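Local structure of lipoxygenase (Cyanothece sp., 5EK8) at residues W163-N168 / C374-R379; A172-P177 / S393-N398; D491-S496 / K534-R539. The protein probably catalyses the dioxygenation of polyunsaturated fatty acids with 9R specificity at a non-heme iron centre. All blocks are in the same frame, centred on the assembly; numbering follows the deposited sequence.

Contact 1: residues W163-N168 / C374-R379; sequences WPYDPN and CFRNLR
W163 and F375 each turn CG anti to the carbonyl carbon, beside the backbone N (chi1 -79° in W163), which directs both aromatic side chains into the contact. The six-membered ring of W163 and the F375 ring are close to parallel, their planes 5° apart, but strongly offset, with centroids 4.7 Å apart and little ring-on-ring overlap. It is the methylene that lies on one face of the indole, over its six-membered ring, F375 CB being 3.5 Å from the centroid of that ring in a CH-pi contact.

R376 serves the other half of the contact. Its NH1 donates to W163 O (2.9 Å), approaching from above the carbonyl plane, while the oxygen lies at the guanidinium edge. Y165 CE2 lies over one guanidinium face, toward its rim and 3.5 Å from R376 NE, with the ring and guanidinium planes 38° apart. Two carboxylates add to the grip on this buried group: D491 by a salt bridge to NE and D63 by one to NH1.

The contact ties the last turn of helix 337-377 to the loop that leaves strand 152-160. Helix 383-391 packs on F375 through T388, and helix 482-495 meets Y165, whose ring stacks with that of H495.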
loop_
_atom_site.group_PDB
_atom_site.type_symbol
_atom_site.label_atom_id
_atom_site.label_comp_id
_atom_site.label_asym_id
_atom_site.label_seq_id
_atom_site.Cartn_x
_atom_site.Cartn_y
_atom_site.Cartn_z
ATOM N N TRP A 163 -10.166 -12.225 9.439
ATOM C CA TRP A 163 -9.217 -11.130 9.237
ATOM C C TRP A 163 -8.474 -10.775 10.516
ATOM O O TRP A 163 -8.536 -9.635 10.976
ATOM C CB TRP A 163 -9.932 -9.892 8.692
ATOM C CG TRP A 163 -10.223 -9.968 7.225
ATOM C CD1 TRP A 163 -11.147 -10.763 6.610
ATOM C CD2 TRP A 163 -9.586 -9.216 6.185
ATOM N NE1 TRP A 163 -11.124 -10.553 5.251
ATOM C CE2 TRP A 163 -10.175 -9.607 4.966
ATOM C CE3 TRP A 163 -8.575 -8.249 6.166
ATOM C CZ2 TRP A 163 -9.786 -9.066 3.743
ATOM C CZ3 TRP A 163 -8.192 -7.712 4.947
ATOM C CH2 TRP A 163 -8.796 -8.122 3.754
ATOM N N PRO A 164 -7.762 -11.751 11.097
ATOM C CA PRO A 164 -7.117 -11.499 12.388
ATOM C C PRO A 164 -5.967 -10.512 12.263
ATOM O O PRO A 164 -5.340 -10.439 11.206
ATOM C CB PRO A 164 -6.610 -12.881 12.800
ATOM C CG PRO A 164 -6.374 -13.583 11.510
ATOM C CD PRO A 164 -7.444 -13.095 10.574
ATOM N N TYR A 165 -5.705 -9.759 13.328
ATOM C CA TYR A 165 -4.581 -8.834 13.347
ATOM C C TYR A 165 -3.279 -9.561 13.652
ATOM O O TYR A 165 -3.255 -10.505 14.441
ATOM C CB TYR A 165 -4.807 -7.725 14.373
ATOM C CG TYR A 165 -5.690 -6.601 13.887
ATOM C CD1 TYR A 165 -5.175 -5.584 13.101
ATOM C CD2 TYR A 165 -7.034 -6.550 14.220
ATOM C CE1 TYR A 165 -5.970 -4.553 12.657
ATOM C CE2 TYR A 165 -7.838 -5.515 13.779
ATOM C CZ TYR A 165 -7.299 -4.522 12.995
ATOM O OH TYR A 165 -8.085 -3.486 12.549
ATOM N N ASP A 166 -2.201 -9.117 13.014
ATOM C CA ASP A 166 -0.866 -9.638 13.289
ATOM C C ASP A 166 -0.359 -9.047 14.600
ATOM O O ASP A 166 -0.172 -7.834 14.702
ATOM C CB ASP A 166 0.095 -9.304 12.143
ATOM C CG ASP A 166 1.383 -10.110 12.194
ATOM O OD1 ASP A 166 2.035 -10.237 11.138
ATOM O OD2 ASP A 166 1.750 -10.617 13.273
ATOM N N PRO A 167 -0.145 -9.897 15.615
ATOM C CA PRO A 167 0.330 -9.431 16.923
ATOM C C PRO A 167 1.846 -9.262 16.991
ATOM O O PRO A 167 2.367 -8.827 18.016
ATOM C CB PRO A 167 -0.129 -10.541 17.868
ATOM C CG PRO A 167 -0.071 -11.769 17.024
ATOM C CD PRO A 167 -0.430 -11.343 15.615
ATOM N N ASN A 168 2.540 -9.600 15.910
ATOM C CA ASN A 168 3.996 -9.513 15.876
ATOM C C ASN A 168 4.494 -8.293 15.117
ATOM O O ASN A 168 5.694 -8.018 15.084
ATOM C CB ASN A 168 4.585 -10.779 15.261
ATOM C CG ASN A 168 4.440 -11.982 16.166
ATOM O OD1 ASN A 168 4.639 -11.884 17.379
ATOM N ND2 ASN A 168 4.081 -13.123 15.586
ATOM N N CYS A 374 -11.654 -2.285 7.675
ATOM C CA CYS A 374 -12.756 -2.203 6.727
ATOM C C CYS A 374 -13.390 -3.558 6.473
ATOM O O CYS A 374 -14.589 -3.741 6.685
ATOM C CB CYS A 374 -12.276 -1.608 5.403
ATOM S SG CYS A 374 -13.450 -1.770 4.042
ATOM N N PHE A 375 -12.582 -4.507 6.015
ATOM C CA PHE A 375 -13.094 -5.834 5.703
ATOM C C PHE A 375 -13.548 -6.560 6.961
ATOM O O PHE A 375 -14.346 -7.493 6.893
ATOM C CB PHE A 375 -12.040 -6.659 4.958
ATOM C CG PHE A 375 -11.917 -6.300 3.503
ATOM C CD1 PHE A 375 -12.787 -6.839 2.570
ATOM C CD2 PHE A 375 -10.943 -5.416 3.070
ATOM C CE1 PHE A 375 -12.682 -6.511 1.236
ATOM C CE2 PHE A 375 -10.836 -5.084 1.736
ATOM C CZ PHE A 375 -11.706 -5.632 0.820
ATOM N N ARG A 376 -13.043 -6.124 8.110
ATOM C CA ARG A 376 -13.462 -6.710 9.371
ATOM C C ARG A 376 -14.879 -6.301 9.741
ATOM O O ARG A 376 -15.639 -7.117 10.257
ATOM C CB ARG A 376 -12.509 -6.318 10.497
ATOM C CG ARG A 376 -11.313 -7.229 10.655
ATOM C CD ARG A 376 -10.390 -6.720 11.760
ATOM N NE ARG A 376 -10.950 -6.944 13.087
ATOM C CZ ARG A 376 -10.605 -7.957 13.874
ATOM N NH1 ARG A 376 -9.696 -8.831 13.471
ATOM N NH2 ARG A 376 -11.163 -8.092 15.068
ATOM N N ASN A 377 -15.241 -5.046 9.481
ATOM C CA ASN A 377 -16.468 -4.513 10.078
ATOM C C ASN A 377 -17.523 -3.932 9.129
ATOM O O ASN A 377 -18.625 -3.597 9.567
ATOM C CB ASN A 377 -16.096 -3.441 11.108
ATOM C CG ASN A 377 -15.167 -3.968 12.188
ATOM O OD1 ASN A 377 -15.603 -4.637 13.122
ATOM N ND2 ASN A 377 -13.880 -3.662 12.065
ATOM N N LEU A 378 -17.205 -3.811 7.845
ATOM C CA LEU A 378 -18.136 -3.182 6.908
ATOM C C LEU A 378 -18.816 -4.193 5.988
ATOM O O LEU A 378 -18.202 -4.693 5.046
ATOM C CB LEU A 378 -17.414 -2.120 6.076
ATOM C CG LEU A 378 -16.857 -0.946 6.883
ATOM C CD1 LEU A 378 -16.239 0.103 5.967
ATOM C CD2 LEU A 378 -17.948 -0.335 7.759
ATOM N N ARG A 379 -20.087 -4.479 6.262
ATOM C CA ARG A 379 -20.863 -5.430 5.464
ATOM C C ARG A 379 -22.187 -4.846 4.966
ATOM O O ARG A 379 -22.343 -4.576 3.774
ATOM C CB ARG A 379 -21.131 -6.701 6.271
ATOM C CG ARG A 379 -20.071 -7.761 6.086
ATOM C CD ARG A 379 -20.066 -8.766 7.217
ATOM N NE ARG A 379 -18.706 -8.959 7.698
ATOM C CZ ARG A 379 -18.283 -8.604 8.904
ATOM N NH1 ARG A 379 -17.021 -8.811 9.247
ATOM N NH2 ARG A 379 -19.122 -8.054 9.770
#

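Contact 2: residues A172-P177 / S393-N398; sequences ARIFMP and SIININ
I174 and I395 form the apolar centre of a loop-on-helix contact in the mainly helical catalytic domain of the lipoxygenase fold, where residues 172-177 pass over the first turns of helix 394-404. The branched methyls meet, I174 CG2 to I395 CG2 at 3.7 Å, and a second touch follows further out, where I174 CD1 comes 4.0 Å from I395 CD1. In I395, CG1 lies between the backbone N and the carbonyl carbon (chi1 51°), which leaves CG2 beside the backbone N, the branch that I174 touches. W163 packs on I174, and E368 of helix 337-377 on I395.

The polar part of the contact works through third parties. R173 brings NH2 against N398 CB and C, both at 3.2 Å, the guanidinium and amide planes being nearly perpendicular at 84°. R173 NH2 and N398 O are 3.3 Å apart, but the angle is too poor for a hydrogen bond. E368 OE2 instead joins the pair, taking R173 NE in a salt bridge and N398 ND2 in a hydrogen bond, while R173 NH1 pairs with D402. N398 OD1 is hydrogen-bonded to ND1 of H364, an iron ligand, so N398 is a second-shell residue that probably helps to fix the rotation of that imidazole, and the loop reaches the metal site through the R173-E368-N398 linkage.

A third kind of contact sets a methyl against polar oxygens. N396 is held by outside partners, OD1 by T182 OG1 and ND2 by D184 O. The M176 chain bends at chi3 (66°), and its CE rests 3.6 Å from I395 O and 4.1 Å from N396 OD1.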
loop_
_atom_site.group_PDB
_atom_site.type_symbol
_atom_site.label_atom_id
_atom_site.label_comp_id
_atom_site.label_asym_id
_atom_site.label_seq_id
_atom_site.Cartn_x
_atom_site.Cartn_y
_atom_site.Cartn_z
ATOM N N ALA A 172 -0.575 -2.158 12.257
ATOM C CA ALA A 172 -1.834 -2.869 12.116
ATOM C C ALA A 172 -1.880 -3.575 10.762
ATOM O O ALA A 172 -2.092 -2.947 9.721
ATOM C CB ALA A 172 -2.994 -1.926 12.266
ATOM N N ARG A 173 -1.658 -4.885 10.787
ATOM C CA ARG A 173 -1.615 -5.702 9.580
ATOM C C ARG A 173 -2.386 -6.998 9.794
ATOM O O ARG A 173 -2.635 -7.403 10.933
ATOM C CB ARG A 173 -0.169 -6.014 9.188
ATOM C CG ARG A 173 0.724 -4.794 9.053
ATOM C CD ARG A 173 2.049 -5.173 8.426
ATOM N NE ARG A 173 1.824 -5.867 7.165
ATOM C CZ ARG A 173 2.774 -6.435 6.434
ATOM N NH1 ARG A 173 4.039 -6.397 6.835
ATOM N NH2 ARG A 173 2.450 -7.048 5.307
ATOM N N ILE A 174 -2.763 -7.651 8.699
ATOM C CA ILE A 174 -3.441 -8.936 8.793
ATOM C C ILE A 174 -2.427 -10.012 9.164
ATOM O O ILE A 174 -1.243 -9.898 8.847
ATOM C CB ILE A 174 -4.155 -9.305 7.473
ATOM C CG1 ILE A 174 -5.137 -10.457 7.702
ATOM C CG2 ILE A 174 -3.147 -9.646 6.383
ATOM C CD1 ILE A 174 -5.991 -10.783 6.500
ATOM N N PHE A 175 -2.880 -11.043 9.866
ATOM C CA PHE A 175 -2.011 -12.168 10.172
ATOM C C PHE A 175 -2.055 -13.156 9.015
ATOM O O PHE A 175 -3.081 -13.786 8.758
ATOM C CB PHE A 175 -2.422 -12.844 11.481
ATOM C CG PHE A 175 -1.534 -13.990 11.871
ATOM C CD1 PHE A 175 -0.187 -13.786 12.116
ATOM C CD2 PHE A 175 -2.047 -15.274 11.993
ATOM C CE1 PHE A 175 0.636 -14.840 12.475
ATOM C CE2 PHE A 175 -1.229 -16.336 12.355
ATOM C CZ PHE A 175 0.113 -16.115 12.599
ATOM N N MET A 176 -0.938 -13.281 8.311
ATOM C CA MET A 176 -0.904 -14.091 7.106
ATOM C C MET A 176 0.465 -14.727 6.915
ATOM O O MET A 176 1.260 -14.266 6.097
ATOM C CB MET A 176 -1.277 -13.236 5.890
ATOM C CG MET A 176 -1.806 -14.023 4.702
ATOM S SD MET A 176 -2.848 -13.007 3.635
ATOM C CE MET A 176 -1.661 -11.831 2.998
ATOM N N PRO A 177 0.747 -15.792 7.681
ATOM C CA PRO A 177 2.013 -16.517 7.539
ATOM C C PRO A 177 2.105 -17.139 6.155
ATOM O O PRO A 177 3.124 -17.017 5.475
ATOM C CB PRO A 177 1.934 -17.605 8.619
ATOM C CG PRO A 177 0.778 -17.244 9.482
ATOM C CD PRO A 177 -0.156 -16.443 8.641
ATOM N N SER A 393 -6.914 -6.245 -1.807
ATOM C CA SER A 393 -5.661 -6.791 -2.338
ATOM C C SER A 393 -4.368 -6.237 -1.722
ATOM O O SER A 393 -3.294 -6.774 -1.984
ATOM C CB SER A 393 -5.612 -6.599 -3.862
ATOM O OG SER A 393 -6.639 -7.339 -4.502
ATOM N N ILE A 394 -4.456 -5.193 -0.898
ATOM C CA ILE A 394 -3.245 -4.557 -0.372
ATOM C C ILE A 394 -2.511 -5.457 0.628
ATOM O O ILE A 394 -1.276 -5.414 0.734
ATOM C CB ILE A 394 -3.556 -3.187 0.279
ATOM C CG1 ILE A 394 -2.271 -2.384 0.476
ATOM C CG2 ILE A 394 -4.300 -3.344 1.595
ATOM C CD1 ILE A 394 -2.508 -1.011 1.084
ATOM N N ILE A 395 -3.265 -6.300 1.329
ATOM C CA ILE A 395 -2.673 -7.237 2.274
ATOM C C ILE A 395 -1.708 -8.176 1.552
ATOM O O ILE A 395 -0.641 -8.518 2.076
ATOM C CB ILE A 395 -3.755 -8.057 3.010
ATOM C CG1 ILE A 395 -4.739 -8.681 2.014
ATOM C CG2 ILE A 395 -4.501 -7.178 4.014
ATOM C CD1 ILE A 395 -5.666 -9.698 2.632
ATOM N N ASN A 396 -2.085 -8.560 0.335
ATOM C CA ASN A 396 -1.280 -9.447 -0.490
ATOM C C ASN A 396 0.072 -8.831 -0.825
ATOM O O ASN A 396 1.118 -9.449 -0.612
ATOM C CB ASN A 396 -2.024 -9.799 -1.782
ATOM C CG ASN A 396 -3.369 -10.463 -1.528
ATOM O OD1 ASN A 396 -3.489 -11.353 -0.680
ATOM N ND2 ASN A 396 -4.396 -10.023 -2.256
ATOM N N ILE A 397 0.048 -7.605 -1.339
ATOM C CA ILE A 397 1.280 -6.973 -1.794
ATOM C C ILE A 397 2.177 -6.620 -0.613
ATOM O O ILE A 397 3.400 -6.720 -0.715
ATOM C CB ILE A 397 1.011 -5.712 -2.658
ATOM C CG1 ILE A 397 2.327 -5.141 -3.192
ATOM C CG2 ILE A 397 0.249 -4.653 -1.891
ATOM C CD1 ILE A 397 3.145 -6.131 -4.008
ATOM N N ASN A 398 1.586 -6.236 0.514
ATOM C CA ASN A 398 2.402 -5.960 1.693
ATOM C C ASN A 398 3.072 -7.231 2.221
ATOM O O ASN A 398 4.271 -7.237 2.549
ATOM C CB ASN A 398 1.560 -5.306 2.785
ATOM C CG ASN A 398 1.192 -3.878 2.453
ATOM O OD1 ASN A 398 1.676 -3.316 1.468
ATOM N ND2 ASN A 398 0.338 -3.276 3.277
#

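Contact 3: residues D491-S496 / K534-R539; sequences DLVEHS and KTKVIR
K536 places its ammonium group at the C-terminal end of helix 482-495, where NZ donates to V493 O at 2.8 Å and to S496 O at 3.0 Å. The first bond lies in the carbonyl plane, with a C=O...N angle of 151°; the second comes from above the plane of the S496 carbonyl. Such a position would let the positive charge balance the negative end of the helix dipole. The lysine chain gets there by folding back on itself, bending at chi2, chi3 and chi4.

V493 O has another donor, S496 OG at 3.0 Å, so two groups grip this helix-end carbonyl. The same hydroxyl oxygen accepts a weak bond from I538 N, 3.5 Å away. An alanine in place of K536 would probably leave the carbonyl of S496 without the partner that couples it to V493 and set this last turn freer to move, although V493 O would keep its serine.

Outward from the polar group the contact turns mostly apolar. S496 CB meets I538 CG1 at 3.4 Å and V537 CG1 at 3.5 Å, while V493 CG2 lies 3.3 Å from the carbonyl oxygen I538 O. Beyond them, L492 CB touches I538 CG2 at 4.1 Å.

The segment 534-539 thus runs from the small 530-531/534-535 antiparallel pair onto the end of helix 482-495. F531 of strand 530-531 packs on K536, and L492 and I538 both rest on Y370 of helix 337-377.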
loop_
_atom_site.group_PDB
_atom_site.type_symbol
_atom_site.label_atom_id
_atom_site.label_comp_id
_atom_site.label_asym_id
_atom_site.label_seq_id
_atom_site.Cartn_x
_atom_site.Cartn_y
_atom_site.Cartn_z
ATOM N N ASP A 491 -11.846 -0.624 15.871
ATOM C CA ASP A 491 -10.757 -1.478 15.406
ATOM C C ASP A 491 -9.559 -0.643 14.950
ATOM O O ASP A 491 -8.404 -0.949 15.296
ATOM C CB ASP A 491 -11.237 -2.389 14.276
ATOM C CG ASP A 491 -11.614 -3.779 14.767
ATOM O OD1 ASP A 491 -12.040 -4.611 13.937
ATOM O OD2 ASP A 491 -11.473 -4.045 15.981
ATOM N N LEU A 492 -9.842 0.419 14.193
ATOM C CA LEU A 492 -8.797 1.359 13.773
ATOM C C LEU A 492 -7.996 1.927 14.947
ATOM O O LEU A 492 -6.771 1.798 14.987
ATOM C CB LEU A 492 -9.399 2.513 12.969
ATOM C CG LEU A 492 -9.868 2.160 11.560
ATOM C CD1 LEU A 492 -10.711 3.290 10.981
ATOM C CD2 LEU A 492 -8.672 1.834 10.650
ATOM N N VAL A 493 -8.691 2.559 15.892
ATOM C CA VAL A 493 -8.034 3.178 17.042
ATOM C C VAL A 493 -7.284 2.149 17.887
ATOM O O VAL A 493 -6.114 2.337 18.221
ATOM C CB VAL A 493 -9.050 3.925 17.946
ATOM C CG1 VAL A 493 -8.401 4.340 19.270
ATOM C CG2 VAL A 493 -9.623 5.133 17.224
ATOM N N GLU A 494 -7.962 1.058 18.219
ATOM C CA GLU A 494 -7.406 0.045 19.102
ATOM C C GLU A 494 -6.197 -0.656 18.509
ATOM O O GLU A 494 -5.346 -1.144 19.250
ATOM C CB GLU A 494 -8.471 -0.994 19.460
ATOM C CG GLU A 494 -9.604 -0.441 20.316
ATOM C CD GLU A 494 -10.644 -1.487 20.660
ATOM O OE1 GLU A 494 -10.414 -2.676 20.344
ATOM O OE2 GLU A 494 -11.693 -1.111 21.232
ATOM N N HIS A 495 -6.110 -0.715 17.184
ATOM C CA HIS A 495 -5.025 -1.482 16.581
ATOM C C HIS A 495 -3.961 -0.625 15.920
ATOM O O HIS A 495 -2.975 -1.145 15.406
ATOM C CB HIS A 495 -5.592 -2.477 15.572
ATOM C CG HIS A 495 -6.343 -3.599 16.207
ATOM N ND1 HIS A 495 -7.715 -3.591 16.355
ATOM C CD2 HIS A 495 -5.913 -4.761 16.755
ATOM C CE1 HIS A 495 -8.095 -4.700 16.959
ATOM N NE2 HIS A 495 -7.023 -5.430 17.211
ATOM N N SER A 496 -4.148 0.688 15.951
ATOM C CA SER A 496 -3.166 1.589 15.372
ATOM C C SER A 496 -1.927 1.617 16.251
ATOM O O SER A 496 -1.910 1.009 17.316
ATOM C CB SER A 496 -3.751 2.987 15.209
ATOM O OG SER A 496 -4.092 3.562 16.454
ATOM N N LYS A 534 -2.111 3.860 26.274
ATOM C CA LYS A 534 -1.292 4.696 25.405
ATOM C C LYS A 534 -2.175 5.546 24.498
ATOM O O LYS A 534 -3.255 5.122 24.090
ATOM C CB LYS A 534 -0.345 3.842 24.561
ATOM C CG LYS A 534 0.737 3.111 25.338
ATOM C CD LYS A 534 1.253 1.916 24.535
ATOM C CE LYS A 534 2.442 1.238 25.200
ATOM N NZ LYS A 534 3.700 2.000 24.984
ATOM N N THR A 535 -1.716 6.751 24.193
ATOM C CA THR A 535 -2.386 7.581 23.203
ATOM C C THR A 535 -2.194 6.989 21.810
ATOM O O THR A 535 -1.068 6.728 21.387
ATOM C CB THR A 535 -1.855 9.016 23.232
ATOM O OG1 THR A 535 -2.130 9.595 24.516
ATOM C CG2 THR A 535 -2.506 9.846 22.136
ATOM N N LYS A 536 -3.295 6.775 21.101
ATOM C CA LYS A 536 -3.240 6.112 19.802
ATOM C C LYS A 536 -3.178 7.104 18.637
ATOM O O LYS A 536 -3.753 8.193 18.700
ATOM C CB LYS A 536 -4.437 5.176 19.648
ATOM C CG LYS A 536 -4.593 4.191 20.796
ATOM C CD LYS A 536 -3.289 3.456 21.104
ATOM C CE LYS A 536 -2.809 2.620 19.917
ATOM N NZ LYS A 536 -3.758 1.531 19.569
ATOM N N VAL A 537 -2.473 6.714 17.576
ATOM C CA VAL A 537 -2.223 7.607 16.448
ATOM C C VAL A 537 -3.498 7.888 15.642
ATOM O O VAL A 537 -3.722 9.021 15.221
ATOM C CB VAL A 537 -1.115 7.041 15.513
ATOM C CG1 VAL A 537 -1.457 5.647 15.038
ATOM C CG2 VAL A 537 -0.886 7.963 14.330
ATOM N N ILE A 538 -4.343 6.881 15.446
ATOM C CA ILE A 538 -5.580 7.099 14.700
ATOM C C ILE A 538 -6.695 7.633 15.602
ATOM O O ILE A 538 -7.014 7.046 16.635
ATOM C CB ILE A 538 -6.077 5.810 13.996
ATOM C CG1 ILE A 538 -5.037 5.299 13.002
ATOM C CG2 ILE A 538 -7.379 6.078 13.258
ATOM C CD1 ILE A 538 -4.692 6.287 11.933
ATOM N N ARG A 539 -7.283 8.753 15.196
ATOM C CA ARG A 539 -8.405 9.338 15.913
ATOM C C ARG A 539 -9.711 8.617 15.582
ATOM O O ARG A 539 -9.915 8.193 14.443
ATOM C CB ARG A 539 -8.515 10.826 15.585
ATOM C CG ARG A 539 -7.304 11.635 16.033
ATOM C CD ARG A 539 -7.475 13.109 15.708
ATOM N NE ARG A 539 -6.354 13.916 16.180
ATOM C CZ ARG A 539 -5.256 14.158 15.475
ATOM N NH1 ARG A 539 -5.122 13.655 14.252
ATOM N NH2 ARG A 539 -4.288 14.904 15.992
#

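Contacts 1 and 2 lie 10 Å apart, centre to centre, and cross along the chain: the first segment of each lies in the loop between strand 152-160 and helix 188-214. That loop doubles back on itself, with probable backbone hydrogen bonds from D166 N to R173 O and from F175 N to P164 O. Contact 3 follows later in sequence, its centre 14 Å from contact 1 and 18 Å from contact 2. Besides R376, D491 OD1 also takes N377 ND2 of contact 1, and A172 CB packs on H495 O. Helix 337-377, which carries iron ligands H359 and H364, contributes one side of contact 1 and flanks contacts 2 and 3, so the loop is held between it and helices 394-404 and 482-495.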